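Local coordinates for protein spaetzle C-106 (Drosophila melanogaster, PDB 3E07), which acts as a disulfide-linked homodimeric cytokine that binds and activates the Toll receptor in antifungal defence and in setting embryonic dorsal-ventral polarity, at the interface of chains A and B. Numbering follows the deposited sequence. Chains: chain A/B, Protein spaetzle.

The interface of chains A and B. Residues chain A 76-78; chain B 18, 38-41.
Chi1 of A:Leu77 (-56°) turns CG away from its own carbonyl carbon, and chi2 (175°) sends CD1 on away from CA, leaving CD2 turned back over the extended B:Gln40. CD2 rests on the aliphatic root of the glutamine, 3.5 Å from B:Gln40 CB, and the two side chains cross at a slant. This pair lies on one side of an antiparallel ladder between strand 76-80 of chain A and strand 39-47 of chain B, an example of a short strand pairing that extends a sheet across a subunit boundary, as one element of the dimer.

The backbone supplies the polar grip. A:Ala78 is held twice by B:Lys39: its N donates to B:Lys39 O at 2.9 Å, and its O accepts from B:Lys39 N at 3.0 Å along a nearly straight N-H (172° at H). Two residues along, past the A:Leu77 and B:Gln40 pair, B:Ala41 N donates to A:Thr76 O at 3.0 Å, almost head-on to that carbonyl. Because main-chain atoms make these bonds, the register probably depends little on side-chain identity. Two-fold symmetry repeats the ladder, supplementing the interchain disulfide of this cystine-knot dimer.

B:Tyr38 sets its CB 3.9 Å from A:Leu77 CB and turns its ring edge to the A:Ala78 backbone, CD2 lying 3.6 Å from A:Ala78 C. On the opposite face, B:Ala41 CB lies over the B:Tyr18 ring, offset toward the rim, and B:Tyr18 OH reaches A:Ala78 CB at 4.0 Å.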
loop_
_atom_site.group_PDB
_atom_site.type_symbol
_atom_site.label_atom_id
_atom_site.label_comp_id
_atom_site.label_asym_id
_atom_site.label_seq_id
_atom_site.Cartn_x
_atom_site.Cartn_y
_atom_site.Cartn_z
ATOM N N THR A 76 -10.937 9.766 -4.188
ATOM C CA THR A 76 -10.561 11.172 -4.256
ATOM C C THR A 76 -11.178 11.899 -5.447
ATOM O O THR A 76 -10.799 11.667 -6.600
ATOM C CB THR A 76 -9.038 11.326 -4.351
ATOM O OG1 THR A 76 -8.411 10.557 -3.315
ATOM C CG2 THR A 76 -8.655 12.786 -4.201
ATOM N N LEU A 77 -12.124 12.786 -5.157
ATOM C CA LEU A 77 -12.804 13.552 -6.190
ATOM C C LEU A 77 -12.242 14.961 -6.225
ATOM O O LEU A 77 -12.182 15.655 -5.204
ATOM C CB LEU A 77 -14.306 13.590 -5.903
ATOM C CG LEU A 77 -14.924 12.196 -5.760
ATOM C CD1 LEU A 77 -16.387 12.309 -5.361
ATOM C CD2 LEU A 77 -14.767 11.444 -7.074
ATOM N N ALA A 78 -11.816 15.386 -7.402
ATOM C CA ALA A 78 -11.251 16.715 -7.523
ATOM C C ALA A 78 -11.953 17.561 -8.577
ATOM O O ALA A 78 -12.422 17.058 -9.601
ATOM C CB ALA A 78 -9.761 16.613 -7.826
ATOM N N TYR B 18 -5.345 9.534 -13.540
ATOM C CA TYR B 18 -6.707 9.591 -14.055
ATOM C C TYR B 18 -6.979 8.484 -15.064
ATOM O O TYR B 18 -6.281 8.362 -16.075
ATOM C CB TYR B 18 -6.971 10.966 -14.673
ATOM C CG TYR B 18 -7.120 12.072 -13.646
ATOM C CD1 TYR B 18 -8.372 12.402 -13.126
ATOM C CD2 TYR B 18 -6.009 12.769 -13.173
ATOM C CE1 TYR B 18 -8.520 13.403 -12.158
ATOM C CE2 TYR B 18 -6.141 13.770 -12.200
ATOM C CZ TYR B 18 -7.400 14.082 -11.697
ATOM O OH TYR B 18 -7.543 15.067 -10.737
ATOM N N TYR B 38 -17.474 16.452 -10.447
ATOM C CA TYR B 38 -16.105 16.110 -10.071
ATOM C C TYR B 38 -15.493 14.958 -10.851
ATOM O O TYR B 38 -16.196 14.129 -11.424
ATOM C CB TYR B 38 -16.032 15.765 -8.581
ATOM C CG TYR B 38 -16.218 16.932 -7.654
ATOM C CD1 TYR B 38 -17.454 17.570 -7.539
ATOM C CD2 TYR B 38 -15.157 17.400 -6.879
ATOM C CE1 TYR B 38 -17.632 18.645 -6.670
ATOM C CE2 TYR B 38 -15.321 18.475 -6.008
ATOM C CZ TYR B 38 -16.561 19.088 -5.909
ATOM O OH TYR B 38 -16.733 20.126 -5.034
ATOM N N LYS B 39 -14.165 14.925 -10.856
ATOM C CA LYS B 39 -13.408 13.873 -11.521
ATOM C C LYS B 39 -12.882 12.952 -10.427
ATOM O O LYS B 39 -12.519 13.418 -9.346
ATOM C CB LYS B 39 -12.214 14.457 -12.288
ATOM C CG LYS B 39 -12.544 15.202 -13.570
ATOM C CD LYS B 39 -13.083 14.268 -14.644
ATOM C CE LYS B 39 -14.594 14.148 -14.563
ATOM N NZ LYS B 39 -15.247 15.471 -14.772
ATOM N N GLN B 40 -12.843 11.653 -10.701
ATOM C CA GLN B 40 -12.325 10.708 -9.730
ATOM C C GLN B 40 -10.920 10.256 -10.110
ATOM O O GLN B 40 -10.719 9.573 -11.121
ATOM C CB GLN B 40 -13.240 9.484 -9.595
ATOM C CG GLN B 40 -12.766 8.536 -8.494
ATOM C CD GLN B 40 -13.614 7.284 -8.349
ATOM O OE1 GLN B 40 -13.314 6.411 -7.531
ATOM N NE2 GLN B 40 -14.678 7.187 -9.141
ATOM N N ALA B 41 -9.947 10.648 -9.296
ATOM C CA ALA B 41 -8.564 10.272 -9.532
ATOM C C ALA B 41 -8.216 9.055 -8.687
ATOM O O ALA B 41 -8.762 8.858 -7.604
ATOM C CB ALA B 41 -7.637 11.431 -9.182
#